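Local coordinates for phage-like element PBSX protein xkdM (Bacillus subtilis, PDB 2GUJ) that is probably a structural component of the tail tube of the defective prophage PBSX, at residues G57-F63 with E128-F134; T101-Y107 with D136-K142. The contacts are given in a common frame with arbitrary orientation. Numbering follows the deposited sequence.

Interaction 1: residues G57-F63 with E128-F134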
ATOM      1  N   GLY B  57       9.375   8.950  -0.820  1.00 10.41           N
ATOM      2  CA  GLY B  57       8.671   7.732  -0.478  1.00 10.00           C
ATOM      3  C   GLY B  57       7.276   7.573  -1.033  1.00 10.80           C
ATOM      4  O   GLY B  57       6.820   8.359  -1.867  1.00 12.18           O
ATOM      5  N   THR B  58       6.592   6.528  -0.580  1.00 10.00           N
ATOM      6  CA  THR B  58       5.222   6.289  -1.007  1.00 10.28           C
ATOM      7  C   THR B  58       4.329   6.317   0.210  1.00 10.00           C
ATOM      8  O   THR B  58       4.800   6.498   1.323  1.00 10.00           O
ATOM      9  CB  THR B  58       5.056   4.936  -1.682  1.00 21.71           C
ATOM     10  OG1 THR B  58       6.010   4.811  -2.746  1.00 25.00           O
ATOM     11  CG2 THR B  58       3.646   4.824  -2.263  1.00 24.02           C
ATOM     12  N   GLY B  59       3.036   6.147   0.001  1.00 10.44           N
ATOM     13  CA  GLY B  59       2.140   6.168   1.132  1.00 11.99           C
ATOM     14  C   GLY B  59       0.681   6.025   0.775  1.00 12.57           C
ATOM     15  O   GLY B  59       0.319   5.636  -0.341  1.00 13.01           O
ATOM     16  N   THR B  60      -0.158   6.359   1.742  1.00 10.00           N
ATOM     17  CA  THR B  60      -1.590   6.272   1.579  1.00 11.16           C
ATOM     18  C   THR B  60      -2.245   7.180   2.604  1.00 12.02           C
ATOM     19  O   THR B  60      -1.666   7.480   3.649  1.00 12.95           O
ATOM     20  CB  THR B  60      -2.071   4.826   1.792  1.00 22.12           C
ATOM     21  OG1 THR B  60      -3.383   4.835   2.381  1.00 24.30           O
ATOM     22  CG2 THR B  60      -1.107   4.073   2.697  1.00 20.47           C
ATOM     23  N   ALA B  61      -3.451   7.630   2.302  1.00 10.16           N
ATOM     24  CA  ALA B  61      -4.147   8.496   3.220  1.00 12.10           C
ATOM     25  C   ALA B  61      -5.595   8.556   2.818  1.00 14.02           C
ATOM     26  O   ALA B  61      -5.932   8.278   1.669  1.00 14.40           O
ATOM     27  CB  ALA B  61      -3.541   9.864   3.177  1.00 10.00           C
ATOM     28  N   THR B  62      -6.453   8.916   3.761  1.00 42.92           N
ATOM     29  CA  THR B  62      -7.878   9.019   3.484  1.00 45.24           C
ATOM     30  C   THR B  62      -8.380  10.423   3.761  1.00 48.49           C
ATOM     31  O   THR B  62      -8.030  11.032   4.772  1.00 49.63           O
ATOM     32  CB  THR B  62      -8.696   8.019   4.333  1.00 24.28           C
ATOM     33  OG1 THR B  62      -8.130   7.916   5.649  1.00 22.46           O
ATOM     34  CG2 THR B  62      -8.706   6.654   3.666  1.00 21.59           C
ATOM     35  N   PHE B  63      -9.204  10.943   2.863  1.00 13.94           N
ATOM     36  CA  PHE B  63      -9.726  12.280   3.048  1.00 15.11           C
ATOM     37  C   PHE B  63     -10.993  12.301   3.888  1.00 18.60           C
ATOM     38  O   PHE B  63     -11.763  11.335   3.910  1.00 18.10           O
ATOM     39  CB  PHE B  63      -9.972  12.938   1.691  1.00 26.89           C
ATOM     40  CG  PHE B  63      -8.722  13.132   0.870  1.00 22.52           C
ATOM     41  CD1 PHE B  63      -8.054  12.039   0.312  1.00 21.61           C
ATOM     42  CD2 PHE B  63      -8.217  14.411   0.646  1.00 20.64           C
ATOM     43  CE1 PHE B  63      -6.902  12.218  -0.460  1.00 20.00           C
ATOM     44  CE2 PHE B  63      -7.068  14.599  -0.125  1.00 19.64           C
ATOM     45  CZ  PHE B  63      -6.409  13.494  -0.680  1.00 19.13           C
ATOM     46  N   GLU B 128     -11.715   5.017  -0.249  1.00 63.97           N
ATOM     47  CA  GLU B 128     -11.259   6.286   0.317  1.00 60.47           C
ATOM     48  C   GLU B 128      -9.754   6.364   0.535  1.00 55.84           C
ATOM     49  O   GLU B 128      -9.194   7.455   0.638  1.00 54.83           O
ATOM     50  CB  GLU B 128     -11.958   6.567   1.647  1.00 47.27           C
ATOM     51  CG  GLU B 128     -13.454   6.610   1.547  1.00 50.30           C
ATOM     52  CD  GLU B 128     -14.059   7.532   2.574  1.00 52.29           C
ATOM     53  OE1 GLU B 128     -13.802   7.348   3.781  1.00 52.95           O
ATOM     54  OE2 GLU B 128     -14.795   8.451   2.173  1.00 54.49           O
ATOM     55  N   GLU B 129      -9.098   5.214   0.623  1.00 40.72           N
ATOM     56  CA  GLU B 129      -7.657   5.203   0.829  1.00 34.92           C
ATOM     57  C   GLU B 129      -6.965   5.530  -0.465  1.00 31.19           C
ATOM     58  O   GLU B 129      -6.850   4.684  -1.346  1.00 30.70           O
ATOM     59  CB  GLU B 129      -7.184   3.838   1.323  1.00 29.82           C
ATOM     60  CG  GLU B 129      -7.569   3.551   2.760  1.00 26.42           C
ATOM     61  CD  GLU B 129      -6.971   2.274   3.266  1.00 23.71           C
ATOM     62  OE1 GLU B 129      -5.731   2.212   3.399  1.00 23.37           O
ATOM     63  OE2 GLU B 129      -7.739   1.328   3.526  1.00 23.43           O
ATOM     64  N   VAL B 130      -6.485   6.754  -0.581  1.00 10.00           N
ATOM     65  CA  VAL B 130      -5.830   7.116  -1.809  1.00 10.00           C
ATOM     66  C   VAL B 130      -4.334   7.066  -1.701  1.00 10.00           C
ATOM     67  O   VAL B 130      -3.761   7.470  -0.692  1.00 10.00           O
ATOM     68  CB  VAL B 130      -6.236   8.490  -2.259  1.00 10.00           C
ATOM     69  CG1 VAL B 130      -5.852   8.672  -3.713  1.00 10.00           C
ATOM     70  CG2 VAL B 130      -7.727   8.659  -2.046  1.00 10.00           C
ATOM     71  N   PRO B 131      -3.681   6.531  -2.743  1.00 35.01           N
ATOM     72  CA  PRO B 131      -2.217   6.416  -2.787  1.00 34.99           C
ATOM     73  C   PRO B 131      -1.627   7.758  -3.156  1.00 33.94           C
ATOM     74  O   PRO B 131      -2.322   8.599  -3.718  1.00 36.02           O
ATOM     75  CB  PRO B 131      -1.980   5.368  -3.877  1.00 25.89           C
ATOM     76  CG  PRO B 131      -3.278   4.557  -3.871  1.00 26.03           C
ATOM     77  CD  PRO B 131      -4.304   5.657  -3.755  1.00 26.50           C
ATOM     78  N   PHE B 132      -0.360   7.978  -2.838  1.00 10.58           N
ATOM     79  CA  PHE B 132       0.267   9.242  -3.186  1.00 10.01           C
ATOM     80  C   PHE B 132       1.747   9.085  -2.987  1.00 10.00           C
ATOM     81  O   PHE B 132       2.172   8.130  -2.352  1.00 10.00           O
ATOM     82  CB  PHE B 132      -0.295  10.373  -2.319  1.00 37.61           C
ATOM     83  CG  PHE B 132       0.168  10.340  -0.894  1.00 40.36           C
ATOM     84  CD1 PHE B 132       1.486  10.649  -0.570  1.00 40.94           C
ATOM     85  CD2 PHE B 132      -0.715  10.009   0.131  1.00 41.86           C
ATOM     86  CE1 PHE B 132       1.925  10.625   0.749  1.00 42.49           C
ATOM     87  CE2 PHE B 132      -0.282   9.983   1.463  1.00 44.05           C
ATOM     88  CZ  PHE B 132       1.043  10.295   1.771  1.00 42.62           C
ATOM     89  N   THR B 133       2.550   9.991  -3.518  1.00 13.55           N
ATOM     90  CA  THR B 133       3.978   9.816  -3.328  1.00 15.95           C
ATOM     91  C   THR B 133       4.710  11.107  -3.058  1.00 17.57           C
ATOM     92  O   THR B 133       4.992  11.890  -3.972  1.00 19.51           O
ATOM     93  CB  THR B 133       4.650   9.134  -4.534  1.00 14.78           C
ATOM     94  OG1 THR B 133       4.705  10.054  -5.634  1.00 16.63           O
ATOM     95  CG2 THR B 133       3.874   7.896  -4.945  1.00 15.98           C
ATOM     96  N   PHE B 134       5.032  11.317  -1.790  1.00 10.04           N
ATOM     97  CA  PHE B 134       5.746  12.514  -1.379  1.00 10.00           C
ATOM     98  C   PHE B 134       7.195  12.385  -1.805  1.00 10.00           C
ATOM     99  O   PHE B 134       7.650  11.288  -2.081  1.00 10.00           O
ATOM    100  CB  PHE B 134       5.666  12.678   0.134  1.00 14.20           C
ATOM    101  CG  PHE B 134       6.272  11.543   0.898  1.00 13.29           C
ATOM    102  CD1 PHE B 134       5.628  10.310   0.981  1.00 11.98           C
ATOM    103  CD2 PHE B 134       7.486  11.713   1.542  1.00 11.72           C
ATOM    104  CE1 PHE B 134       6.187   9.270   1.697  1.00 10.36           C
ATOM    105  CE2 PHE B 134       8.056  10.689   2.257  1.00 10.00           C
ATOM    106  CZ  PHE B 134       7.405   9.457   2.338  1.00 12.32           C
TER

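Interaction 2: residues T101-Y107 with D136-K142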
ATOM      1  N   THR B 101       4.446  15.895  20.760  1.00 69.17           N
ATOM      2  CA  THR B 101       3.646  15.911  19.526  1.00 67.04           C
ATOM      3  C   THR B 101       4.000  17.086  18.609  1.00 65.02           C
ATOM      4  O   THR B 101       3.771  18.253  18.935  1.00 64.29           O
ATOM      5  CB  THR B 101       2.141  15.941  19.824  1.00 50.09           C
ATOM      6  OG1 THR B 101       1.764  14.710  20.447  1.00 50.75           O
ATOM      7  CG2 THR B 101       1.346  16.091  18.534  1.00 51.10           C
ATOM      8  N   GLU B 102       4.547  16.746  17.446  1.00 35.08           N
ATOM      9  CA  GLU B 102       4.987  17.734  16.472  1.00 31.19           C
ATOM     10  C   GLU B 102       4.244  17.640  15.134  1.00 29.52           C
ATOM     11  O   GLU B 102       3.572  16.648  14.840  1.00 28.41           O
ATOM     12  CB  GLU B 102       6.493  17.560  16.219  1.00 23.99           C
ATOM     13  CG  GLU B 102       7.362  17.357  17.470  1.00 21.66           C
ATOM     14  CD  GLU B 102       8.127  16.037  17.441  1.00 20.53           C
ATOM     15  OE1 GLU B 102       7.474  14.979  17.564  1.00 20.15           O
ATOM     16  OE2 GLU B 102       9.369  16.060  17.276  1.00 18.97           O
ATOM     17  N   ARG B 103       4.377  18.688  14.325  1.00 25.44           N
ATOM     18  CA  ARG B 103       3.748  18.735  13.011  1.00 23.84           C
ATOM     19  C   ARG B 103       4.628  18.025  12.001  1.00 20.92           C
ATOM     20  O   ARG B 103       5.853  18.096  12.058  1.00 20.58           O
ATOM     21  CB  ARG B 103       3.543  20.182  12.558  1.00 51.79           C
ATOM     22  CG  ARG B 103       2.882  20.294  11.189  1.00 58.59           C
ATOM     23  CD  ARG B 103       1.663  21.202  11.237  1.00 63.82           C
ATOM     24  NE  ARG B 103       1.971  22.592  10.915  1.00 65.81           N
ATOM     25  CZ  ARG B 103       1.090  23.579  11.004  1.00 67.44           C
ATOM     26  NH1 ARG B 103      -0.147  23.329  11.416  1.00 68.18           N
ATOM     27  NH2 ARG B 103       1.434  24.808  10.651  1.00 69.52           N
ATOM     28  N   VAL B 104       3.987  17.352  11.062  1.00 38.47           N
ATOM     29  CA  VAL B 104       4.693  16.630  10.025  1.00 32.84           C
ATOM     30  C   VAL B 104       4.265  17.195   8.696  1.00 32.55           C
ATOM     31  O   VAL B 104       3.071  17.318   8.434  1.00 34.82           O
ATOM     32  CB  VAL B 104       4.288  15.169  10.015  1.00 10.00           C
ATOM     33  CG1 VAL B 104       5.254  14.367   9.184  1.00 10.00           C
ATOM     34  CG2 VAL B 104       4.215  14.664  11.423  1.00 10.00           C
ATOM     35  N   THR B 105       5.213  17.567   7.855  1.00 10.00           N
ATOM     36  CA  THR B 105       4.815  18.043   6.551  1.00 10.00           C
ATOM     37  C   THR B 105       5.358  17.012   5.575  1.00 10.00           C
ATOM     38  O   THR B 105       6.336  16.327   5.875  1.00 10.00           O
ATOM     39  CB  THR B 105       5.405  19.409   6.235  1.00 10.00           C
ATOM     40  OG1 THR B 105       6.724  19.242   5.712  1.00 10.00           O
ATOM     41  CG2 THR B 105       5.447  20.281   7.492  1.00 10.00           C
ATOM     42  N   LEU B 106       4.705  16.865   4.431  1.00 12.58           N
ATOM     43  CA  LEU B 106       5.157  15.920   3.416  1.00 11.20           C
ATOM     44  C   LEU B 106       5.331  16.702   2.151  1.00 10.73           C
ATOM     45  O   LEU B 106       4.370  16.943   1.415  1.00 11.61           O
ATOM     46  CB  LEU B 106       4.136  14.810   3.184  1.00 10.00           C
ATOM     47  CG  LEU B 106       4.184  13.675   4.207  1.00 10.00           C
ATOM     48  CD1 LEU B 106       5.610  13.149   4.314  1.00 10.00           C
ATOM     49  CD2 LEU B 106       3.727  14.179   5.546  1.00 10.00           C
ATOM     50  N   TYR B 107       6.562  17.110   1.893  1.00 10.00           N
ATOM     51  CA  TYR B 107       6.826  17.881   0.700  1.00 10.00           C
ATOM     52  C   TYR B 107       6.560  17.074  -0.536  1.00 10.00           C
ATOM     53  O   TYR B 107       6.911  15.901  -0.624  1.00 10.00           O
ATOM     54  CB  TYR B 107       8.255  18.393   0.704  1.00 14.59           C
ATOM     55  CG  TYR B 107       8.553  19.169   1.954  1.00 19.73           C
ATOM     56  CD1 TYR B 107       7.559  19.929   2.579  1.00 21.51           C
ATOM     57  CD2 TYR B 107       9.815  19.127   2.531  1.00 22.90           C
ATOM     58  CE1 TYR B 107       7.814  20.618   3.751  1.00 21.96           C
ATOM     59  CE2 TYR B 107      10.083  19.811   3.706  1.00 24.85           C
ATOM     60  CZ  TYR B 107       9.075  20.553   4.315  1.00 23.81           C
ATOM     61  OH  TYR B 107       9.325  21.179   5.515  1.00 26.20           O
ATOM     62  N   ASP B 136       9.607  14.149   0.024  1.00 19.75           N
ATOM     63  CA  ASP B 136      10.364  14.508   1.211  1.00 18.78           C
ATOM     64  C   ASP B 136       9.389  14.709   2.364  1.00 17.76           C
ATOM     65  O   ASP B 136       8.255  15.139   2.155  1.00 19.23           O
ATOM     66  CB  ASP B 136      11.164  15.783   0.971  1.00 11.19           C
ATOM     67  CG  ASP B 136      12.079  16.096   2.113  1.00 12.23           C
ATOM     68  OD1 ASP B 136      11.648  15.897   3.261  1.00 12.68           O
ATOM     69  OD2 ASP B 136      13.220  16.542   1.886  1.00 12.22           O
ATOM     70  N   PHE B 137       9.835  14.387   3.572  1.00 10.00           N
ATOM     71  CA  PHE B 137       9.008  14.503   4.760  1.00 10.00           C
ATOM     72  C   PHE B 137       9.717  15.370   5.783  1.00 10.16           C
ATOM     73  O   PHE B 137      10.905  15.631   5.642  1.00 10.23           O
ATOM     74  CB  PHE B 137       8.745  13.113   5.312  1.00 20.80           C
ATOM     75  CG  PHE B 137       9.593  12.746   6.484  1.00 20.72           C
ATOM     76  CD1 PHE B 137       9.137  12.984   7.771  1.00 20.55           C
ATOM     77  CD2 PHE B 137      10.828  12.138   6.309  1.00 21.29           C
ATOM     78  CE1 PHE B 137       9.886  12.613   8.877  1.00 20.65           C
ATOM     79  CE2 PHE B 137      11.586  11.764   7.408  1.00 21.45           C
ATOM     80  CZ  PHE B 137      11.111  12.004   8.697  1.00 20.96           C
ATOM     81  N   ASP B 138       9.011  15.794   6.829  1.00 27.98           N
ATOM     82  CA  ASP B 138       9.625  16.689   7.806  1.00 29.76           C
ATOM     83  C   ASP B 138       8.831  16.803   9.120  1.00 30.46           C
ATOM     84  O   ASP B 138       7.618  16.615   9.145  1.00 33.49           O
ATOM     85  CB  ASP B 138       9.736  18.076   7.156  1.00 20.32           C
ATOM     86  CG  ASP B 138      10.649  19.008   7.901  1.00 22.18           C
ATOM     87  OD1 ASP B 138      10.562  19.060   9.147  1.00 22.30           O
ATOM     88  OD2 ASP B 138      11.441  19.702   7.226  1.00 23.23           O
ATOM     89  N   VAL B 139       9.514  17.136  10.208  1.00 12.74           N
ATOM     90  CA  VAL B 139       8.863  17.301  11.502  1.00 10.91           C
ATOM     91  C   VAL B 139       9.477  18.557  12.089  1.00 11.62           C
ATOM     92  O   VAL B 139      10.206  18.501  13.070  1.00 12.14           O
ATOM     93  CB  VAL B 139       9.157  16.111  12.417  1.00 10.00           C
ATOM     94  CG1 VAL B 139       8.439  16.279  13.734  1.00 10.00           C
ATOM     95  CG2 VAL B 139       8.742  14.822  11.725  1.00 10.00           C
ATOM     96  N   PRO B 140       9.166  19.710  11.494  1.00 10.00           N
ATOM     97  CA  PRO B 140       9.632  21.053  11.843  1.00 10.37           C
ATOM     98  C   PRO B 140       9.386  21.637  13.221  1.00 12.26           C
ATOM     99  O   PRO B 140      10.315  22.142  13.843  1.00 14.82           O
ATOM    100  CB  PRO B 140       8.990  21.910  10.769  1.00 22.87           C
ATOM    101  CG  PRO B 140       7.658  21.267  10.638  1.00 22.31           C
ATOM    102  CD  PRO B 140       8.038  19.799  10.551  1.00 21.90           C
ATOM    103  N   GLU B 141       8.151  21.595  13.700  1.00 10.00           N
ATOM    104  CA  GLU B 141       7.858  22.195  14.995  1.00 10.00           C
ATOM    105  C   GLU B 141       7.141  21.261  15.937  1.00 10.00           C
ATOM    106  O   GLU B 141       6.633  20.233  15.511  1.00 10.00           O
ATOM    107  CB  GLU B 141       7.035  23.464  14.787  1.00 45.39           C
ATOM    108  CG  GLU B 141       5.766  23.245  13.963  1.00 47.85           C
ATOM    109  CD  GLU B 141       5.238  24.528  13.321  1.00 50.29           C
ATOM    110  OE1 GLU B 141       4.948  25.495  14.064  1.00 49.98           O
ATOM    111  OE2 GLU B 141       5.097  24.562  12.072  1.00 51.34           O
ATOM    112  N   LYS B 142       7.117  21.602  17.223  1.00 30.78           N
ATOM    113  CA  LYS B 142       6.432  20.743  18.164  1.00 37.35           C
ATOM    114  C   LYS B 142       4.953  21.027  18.087  1.00 41.36           C
ATOM    115  O   LYS B 142       4.332  20.685  17.084  1.00 44.47           O
ATOM    116  CB  LYS B 142       6.975  20.917  19.582  1.00 61.53           C
ATOM    117  CG  LYS B 142       8.235  20.077  19.792  1.00 63.89           C
ATOM    118  CD  LYS B 142       8.551  19.797  21.246  1.00 65.12           C
ATOM    119  CE  LYS B 142       9.611  18.708  21.350  1.00 65.43           C
ATOM    120  NZ  LYS B 142      10.022  18.433  22.752  1.00 67.02           N
TER

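Interaction 1: residues G57-F63 with E128-F134
Gly57 begins strand 57-63, and its N donates to Phe134 O (3.2 Å), just beyond strand 129-132; its CA sits over the face of the Phe134 ring, 3.9 Å from the centroid, a CH-pi contact that needs glycine, since a CB would clash. Exposed Thr58, a beta-branched polar residue suited to the surface, points its CB away, though CG2 lies 3.6 Å from Phe132 O. The Phe132 ring folds over Gly59, using space a side chain would restrict; Phe132 N reaches Gly59 O only weakly (3.5 Å). Thr60 faces Pro131 in a non-hydrogen-bonded pair, where proline's missing NH costs nothing between these strands. Ala61 pairs most firmly, its N to Val130 O at 3.0 Å and Val130 N to Ala61 O at 2.8 Å, while its small CB meets Phe132 CE2 at 3.7 Å. Thr62 CG2 touches Glu129 CG (3.4 Å), and Phe63 CE1 packs on Val130 CG2 (4.0 Å). Strand 21-33 pairs with the other edge of strand 57-63, and Phe132 reaches Val109 of strand 103-109.

Interaction 2: residues T101-Y107 with D136-K142
Two strands of the antiparallel beta-sheet, in a fold consistent with the phage tail tube family, pair here at 168°. Thr105 and Asp138 form a hydrogen-bonded pair: Thr105 N donates to Asp138 O (2.9 Å), and the return bond from Asp138 N to Thr105 O is weak (2.9 Å). Side chains alternate between the faces. On the one carrying Leu106 and Phe137, Leu106 adopts m,m, which brings CD1 to 3.3 Å from Phe137 CB. The phenylalanine chi1 of 101° lies between wells, and the ring swings off the partner strand toward Ile9 and Met47; Val104 CG1 lies at the ring edge, 4.4 Å from Phe137 CD1. Branched and aromatic residues suit this buried, extended backbone. The opposite face is polar. Asp136 and Asp138 are both t at chi1, but Asp136 gives its OD2 to a salt bridge with Arg46, whereas Asp138 meets the hydroxyl of Tyr107, whose m rotamer extends the ring back along the strand. Pro140 has no NH to give; further on, Arg103 N donates to Glu141 O (3.0 Å), though the position of that oxygen is less certain. Arg103 is t at chi1, but chi2 and chi3 lie between wells, and NE ends in a long salt bridge with Glu141 OE2 (3.9 Å), with Gln89 as a weak second partner. Tyr107 OH donates to Asp138 OD2 at 3.1 Å.

In the fold
Interactions 1 and 2 lie in the same antiparallel sheet, their centres about 16 Å apart, and their second segments follow each other directly in the chain: strand 129-132 pairs with strand 57-63, and strand 136-138 with strand 103-109. The segments alternate in sequence, so the C-terminal part of the chain joins two strands that are far apart along it. Phe134 marks the junction, with CD2 3.6 Å from Leu106 CD1 and CB 3.5 Å from Tyr107 O, packing the end of interaction 1 against the first segment of interaction 2. Such an antiparallel sheet is consistent with the barrel-like architecture of phage tail tube proteins.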